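Local atomic coordinates of NmrA family protein (Shigella flexneri 2a, PDB entry 3QVO), a protein that is of unknown function but, as a Rossmann-fold protein of the NmrA family, probably binds NAD(P) or its reduced form. Residues K24-L29 against D206-P211; R37-Q42 against A202-I207. One frame throughout, in Å; residues are numbered along the deposited sequence.

Contact 1: residues K24-L29 against D206-P211; sequences KNVLIL and DIIDKP
Lys24, at the start of strand 24-29, reaches across to the C-terminal end of helix 197-209 and brings its ammonium group to the last turn. NZ gives a hydrogen bond of 2.8 Å to Ile208 O, approaching in the carbonyl plane with a C=O...N angle of 146°. Asp209 O lies 3.0 Å from the same NZ. The chain leaves with CG anti to the backbone N and stays extended until CD, where a bend (chi3 -83°) turns CE and NZ toward Ile208 O. A water continues the link: it accepts from Lys24 NZ and donates weakly to Asp209 OD1 at 3.3 Å, bridging two opposite charges that do not touch directly. The positive charge at the helix terminus would be expected to be stabilised by the partly negative end of the helix. Pro211, in the turn that follows, brings CD to 4.1 Å from Lys24 NZ.

Further along the strand the contact is purely apolar. Val26 and Ile208 meet at a slant, and both branches of the valine are used: CG2 meets Ile208 CG2 at 3.9 Å, while CG1 meets Ile208 CD1 at 4.1 Å. Ile208 also rests on Ile121 of strand 119-123, two strands over in the sheet, beyond strand 91-95, and Pro211 O accepts from Arg119. Lys24 and Val26, alternate residues of the strand, point to the helix while Asn25 and Leu27 do not touch segment 206-211; this is the alpha-on-beta layering of a Rossmann fold, here joining its first strand to a helix from late in the chain.

Contact 2: residues R37-Q42 against A202-I207; sequences RHVINQ and ALITDI
Gln42 lays its side chain against Thr205, and this pair carries much of the surface buried between the two helices. The glutamine chain is extended beyond CG (chi2 -164°) and lies aslant the threonine, so that several of its atoms touch in turn: CB lies 3.8 Å from Thr205 OG1, and the amide NE2 lies 3.5 Å from that same oxygen. On the other side of the amide, OE1 approaches Thr205 CG2 at 4.0 Å. NE2 also packs against Ala202 N, one turn earlier on the partner helix; both groups are N-H donors, and they merely lie side by side.

The threonine hydroxyl is held within its own helix. With chi1 at -66°, OG1 is turned back along the helix, where it is hydrogen-bonded to Ala201 O; this pins the rotation of the side chain and satisfies the buried hydroxyl.

Helix 34-43 is the link in the first beta-alpha-beta unit of the Rossmann fold, between the parallel strands 24-29 and 49-55, and helix 197-209 packs beside it. The segments run in broadly the same direction, their short axes coming to 9.3 Å at closest approach with a crossing angle of -44°.

Val39, one turn before Gln42, faces the deeper, sheet-side part of the interface. Its CG2 branch meets Ile204 CG2 at 4.0 Å, the two side chains crossing at about a right angle, whereas the valine and threonine side chains run past one another in opposite senses, Val39 CG1 4.1 Å from Thr205 OG1. Val39 and Gln42 both also touch Ala201, and Ile204 reaches on to Val123 and Leu168 of the sheet.

Overall arrangement
Contacts 1 and 2 both end on helix 197-209, sharing Asp206 and Ile207, while their first segments, strand 24-29 and helix 34-43, follow each other in the chain. Their centres are 9 Å apart and they merge into one apolar layer: Ile28 CD1 packs on Ile40 CG1 at 3.8 Å, and Val39 CG1 lies 4.3 Å from Ile208 CD1. Strand and both helices are thus packed against one another, with the polar Lys24 end of contact 1 at the margin. No residue of either contact lines the pocket seen for 5-mercapto-2-nitro-benzoic acid (Lys83, Gln87 and Cys115). Strand 24-29 and helix 34-43 belong to the first beta-alpha-beta unit, whose connecting turn usually binds the dinucleotide in this fold.

Contact 1: residues K24-L29 against D206-P211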
loop_
_atom_site.group_PDB
_atom_site.type_symbol
_atom_site.label_atom_id
_atom_site.label_comp_id
_atom_site.label_asym_id
_atom_site.label_seq_id
_atom_site.Cartn_x
_atom_site.Cartn_y
_atom_site.Cartn_z
ATOM N N LYS A 24 -17.266 1.473 5.915
ATOM C CA LYS A 24 -15.882 1.293 6.136
ATOM C C LYS A 24 -15.179 2.307 5.237
ATOM O O LYS A 24 -15.342 2.243 4.004
ATOM C CB LYS A 24 -15.516 -0.126 5.749
ATOM C CG LYS A 24 -14.051 -0.443 5.945
ATOM C CD LYS A 24 -13.722 -1.901 5.542
ATOM C CE LYS A 24 -14.040 -2.903 6.667
ATOM N NZ LYS A 24 -13.929 -4.358 6.210
ATOM N N ASN A 25 -14.423 3.241 5.846
ATOM C CA ASN A 25 -13.806 4.352 5.130
ATOM C C ASN A 25 -12.349 4.043 4.841
ATOM O O ASN A 25 -11.549 3.969 5.763
ATOM C CB ASN A 25 -13.919 5.623 5.966
ATOM C CG ASN A 25 -15.361 6.175 6.024
ATOM O OD1 ASN A 25 -16.181 5.802 5.235
ATOM N ND2 ASN A 25 -15.627 7.115 6.924
ATOM N N VAL A 26 -12.009 3.864 3.571
ATOM C CA VAL A 26 -10.680 3.511 3.164
ATOM C C VAL A 26 -10.050 4.682 2.416
ATOM O O VAL A 26 -10.676 5.227 1.494
ATOM C CB VAL A 26 -10.713 2.291 2.262
ATOM C CG1 VAL A 26 -9.355 1.989 1.761
ATOM C CG2 VAL A 26 -11.275 1.109 3.013
ATOM N N LEU A 27 -8.852 5.108 2.850
ATOM C CA LEU A 27 -8.114 6.174 2.167
ATOM C C LEU A 27 -6.978 5.569 1.375
ATOM O O LEU A 27 -6.156 4.856 1.939
ATOM C CB LEU A 27 -7.574 7.168 3.182
ATOM C CG LEU A 27 -6.675 8.285 2.688
ATOM C CD1 LEU A 27 -7.376 9.205 1.679
ATOM C CD2 LEU A 27 -6.114 8.999 3.889
ATOM N N ILE A 28 -6.960 5.822 0.066
ATOM C CA ILE A 28 -5.955 5.291 -0.806
ATOM C C ILE A 28 -5.026 6.447 -1.149
ATOM O O ILE A 28 -5.419 7.386 -1.871
ATOM C CB ILE A 28 -6.599 4.657 -2.062
ATOM C CG1 ILE A 28 -7.514 3.497 -1.618
ATOM C CG2 ILE A 28 -5.525 4.154 -3.027
ATOM C CD1 ILE A 28 -8.195 2.759 -2.691
ATOM N N LEU A 29 -3.800 6.402 -0.606
ATOM C CA LEU A 29 -2.794 7.418 -0.900
ATOM C C LEU A 29 -1.973 6.995 -2.080
ATOM O O LEU A 29 -1.513 5.892 -2.105
ATOM C CB LEU A 29 -1.875 7.574 0.292
ATOM C CG LEU A 29 -2.596 8.032 1.541
ATOM C CD1 LEU A 29 -1.587 7.917 2.677
ATOM C CD2 LEU A 29 -3.148 9.461 1.305
ATOM N N ASP A 206 -8.158 -8.282 0.492
ATOM C CA ASP A 206 -8.486 -9.209 1.571
ATOM C C ASP A 206 -8.246 -8.590 2.954
ATOM O O ASP A 206 -9.034 -8.825 3.861
ATOM C CB ASP A 206 -7.743 -10.525 1.427
ATOM C CG ASP A 206 -8.271 -11.381 0.253
ATOM O OD1 ASP A 206 -9.242 -10.967 -0.455
ATOM O OD2 ASP A 206 -7.699 -12.477 0.033
ATOM N N ILE A 207 -7.221 -7.748 3.095
ATOM C CA ILE A 207 -6.915 -7.146 4.393
ATOM C C ILE A 207 -7.943 -6.041 4.676
ATOM O O ILE A 207 -8.459 -5.906 5.770
ATOM C CB ILE A 207 -5.496 -6.581 4.449
ATOM C CG1 ILE A 207 -4.441 -7.664 4.238
ATOM C CG2 ILE A 207 -5.224 -5.874 5.804
ATOM C CD1 ILE A 207 -2.964 -7.126 4.260
ATOM N N ILE A 208 -8.256 -5.259 3.660
ATOM C CA ILE A 208 -9.271 -4.245 3.795
ATOM C C ILE A 208 -10.597 -4.901 4.185
ATOM O O ILE A 208 -11.330 -4.415 5.064
ATOM C CB ILE A 208 -9.440 -3.492 2.489
ATOM C CG1 ILE A 208 -8.241 -2.595 2.264
ATOM C CG2 ILE A 208 -10.754 -2.692 2.494
ATOM C CD1 ILE A 208 -8.215 -1.846 0.939
ATOM N N ASP A 209 -10.904 -6.013 3.540
ATOM C CA ASP A 209 -12.121 -6.743 3.887
ATOM C C ASP A 209 -12.103 -7.283 5.311
ATOM O O ASP A 209 -13.120 -7.233 5.974
ATOM C CB ASP A 209 -12.418 -7.903 2.919
ATOM C CG ASP A 209 -13.889 -8.290 2.939
ATOM O OD1 ASP A 209 -14.738 -7.351 2.769
ATOM O OD2 ASP A 209 -14.216 -9.494 3.168
ATOM N N LYS A 210 -10.975 -7.836 5.750
ATOM C CA LYS A 210 -10.799 -8.377 7.111
ATOM C C LYS A 210 -9.519 -7.796 7.709
ATOM O O LYS A 210 -8.441 -8.368 7.582
ATOM C CB LYS A 210 -10.717 -9.890 7.056
ATOM C CG LYS A 210 -12.042 -10.503 6.610
ATOM C CD LYS A 210 -12.035 -12.026 6.484
ATOM C CE LYS A 210 -13.469 -12.499 6.264
ATOM N NZ LYS A 210 -13.632 -13.959 6.526
ATOM N N PRO A 211 -9.631 -6.615 8.321
ATOM C CA PRO A 211 -8.448 -5.873 8.722
ATOM C C PRO A 211 -7.760 -6.393 9.972
ATOM O O PRO A 211 -6.657 -5.961 10.293
ATOM C CB PRO A 211 -8.977 -4.443 8.895
ATOM C CG PRO A 211 -10.430 -4.606 9.205
ATOM C CD PRO A 211 -10.875 -5.843 8.488
HETATM O O HOH W 1 -16.167 -4.647 4.038
#

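Contact 2: residues R37-Q42 against A202-I207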
loop_
_atom_site.group_PDB
_atom_site.type_symbol
_atom_site.label_atom_id
_atom_site.label_comp_id
_atom_site.label_asym_id
_atom_site.label_seq_id
_atom_site.Cartn_x
_atom_site.Cartn_y
_atom_site.Cartn_z
ATOM N N ARG A 37 -4.938 0.821 -8.842
ATOM C CA ARG A 37 -6.037 0.769 -9.805
ATOM C C ARG A 37 -6.840 -0.512 -9.718
ATOM O O ARG A 37 -8.060 -0.506 -9.925
ATOM C CB ARG A 37 -5.544 0.949 -11.249
ATOM N N HIS A 38 -6.152 -1.602 -9.400
ATOM C CA HIS A 38 -6.787 -2.890 -9.224
ATOM C C HIS A 38 -7.548 -2.874 -7.894
ATOM O O HIS A 38 -8.641 -3.392 -7.805
ATOM C CB HIS A 38 -5.760 -4.031 -9.201
ATOM C CG HIS A 38 -4.994 -4.219 -10.475
ATOM N ND1 HIS A 38 -5.541 -4.792 -11.598
ATOM C CD2 HIS A 38 -3.691 -4.004 -10.770
ATOM C CE1 HIS A 38 -4.625 -4.869 -12.548
ATOM N NE2 HIS A 38 -3.488 -4.404 -12.066
ATOM N N VAL A 39 -6.970 -2.296 -6.864
ATOM C CA VAL A 39 -7.629 -2.250 -5.571
ATOM C C VAL A 39 -8.907 -1.442 -5.691
ATOM O O VAL A 39 -9.983 -1.881 -5.252
ATOM C CB VAL A 39 -6.763 -1.582 -4.496
ATOM C CG1 VAL A 39 -7.532 -1.416 -3.242
ATOM C CG2 VAL A 39 -5.528 -2.371 -4.256
ATOM N N ILE A 40 -8.789 -0.287 -6.335
ATOM C CA ILE A 40 -9.934 0.608 -6.504
ATOM C C ILE A 40 -11.075 -0.134 -7.194
ATOM O O ILE A 40 -12.227 -0.028 -6.795
ATOM C CB ILE A 40 -9.527 1.833 -7.331
ATOM C CG1 ILE A 40 -8.657 2.734 -6.491
ATOM C CG2 ILE A 40 -10.720 2.590 -7.883
ATOM C CD1 ILE A 40 -7.845 3.733 -7.310
ATOM N N ASN A 41 -10.731 -0.886 -8.233
ATOM C CA ASN A 41 -11.660 -1.701 -8.990
ATOM C C ASN A 41 -12.330 -2.821 -8.206
ATOM O O ASN A 41 -13.513 -3.123 -8.397
ATOM C CB ASN A 41 -10.883 -2.384 -10.086
ATOM C CG ASN A 41 -11.183 -1.849 -11.449
ATOM O OD1 ASN A 41 -10.498 -0.909 -11.914
ATOM N ND2 ASN A 41 -12.162 -2.500 -12.159
ATOM N N GLN A 42 -11.563 -3.508 -7.383
ATOM C CA GLN A 42 -12.158 -4.503 -6.523
ATOM C C GLN A 42 -13.015 -3.855 -5.453
ATOM O O GLN A 42 -13.985 -4.455 -5.003
ATOM C CB GLN A 42 -11.101 -5.316 -5.848
ATOM C CG GLN A 42 -10.198 -6.037 -6.826
ATOM C CD GLN A 42 -9.438 -7.121 -6.123
ATOM O OE1 GLN A 42 -10.051 -8.118 -5.664
ATOM N NE2 GLN A 42 -8.117 -6.954 -6.013
ATOM N N ALA A 202 -5.008 -8.165 -4.662
ATOM C CA ALA A 202 -5.877 -9.157 -4.024
ATOM C C ALA A 202 -5.583 -9.246 -2.533
ATOM O O ALA A 202 -6.485 -9.332 -1.737
ATOM C CB ALA A 202 -5.707 -10.497 -4.676
ATOM N N LEU A 203 -4.323 -9.242 -2.150
ATOM C CA LEU A 203 -3.983 -9.278 -0.726
ATOM C C LEU A 203 -4.506 -8.021 -0.027
ATOM O O LEU A 203 -5.110 -8.107 1.008
ATOM C CB LEU A 203 -2.462 -9.377 -0.518
ATOM C CG LEU A 203 -1.991 -9.530 0.949
ATOM C CD1 LEU A 203 -2.633 -10.717 1.762
ATOM C CD2 LEU A 203 -0.472 -9.650 0.984
ATOM N N ILE A 204 -4.233 -6.862 -0.604
ATOM C CA ILE A 204 -4.611 -5.611 -0.015
ATOM C C ILE A 204 -6.117 -5.648 0.238
ATOM O O ILE A 204 -6.557 -5.398 1.353
ATOM C CB ILE A 204 -4.155 -4.417 -0.888
ATOM C CG1 ILE A 204 -2.623 -4.338 -0.897
ATOM C CG2 ILE A 204 -4.712 -3.076 -0.363
ATOM C CD1 ILE A 204 -2.073 -3.501 -2.027
ATOM N N THR A 205 -6.881 -6.067 -0.770
ATOM C CA THR A 205 -8.323 -6.137 -0.673
ATOM C C THR A 205 -8.798 -7.113 0.396
ATOM O O THR A 205 -9.737 -6.808 1.140
ATOM C CB THR A 205 -8.937 -6.458 -2.042
ATOM O OG1 THR A 205 -8.687 -5.350 -2.927
ATOM C CG2 THR A 205 -10.437 -6.615 -1.940
ATOM N N ASP A 206 -8.158 -8.282 0.492
ATOM C CA ASP A 206 -8.486 -9.209 1.571
ATOM C C ASP A 206 -8.246 -8.590 2.954
ATOM O O ASP A 206 -9.034 -8.825 3.861
ATOM C CB ASP A 206 -7.743 -10.525 1.427
ATOM C CG ASP A 206 -8.271 -11.381 0.253
ATOM O OD1 ASP A 206 -9.242 -10.967 -0.455
ATOM O OD2 ASP A 206 -7.699 -12.477 0.033
ATOM N N ILE A 207 -7.221 -7.748 3.095
ATOM C CA ILE A 207 -6.915 -7.146 4.393
ATOM C C ILE A 207 -7.943 -6.041 4.676
ATOM O O ILE A 207 -8.459 -5.906 5.770
ATOM C CB ILE A 207 -5.496 -6.581 4.449
ATOM C CG1 ILE A 207 -4.441 -7.664 4.238
ATOM C CG2 ILE A 207 -5.224 -5.874 5.804
ATOM C CD1 ILE A 207 -2.964 -7.126 4.260
#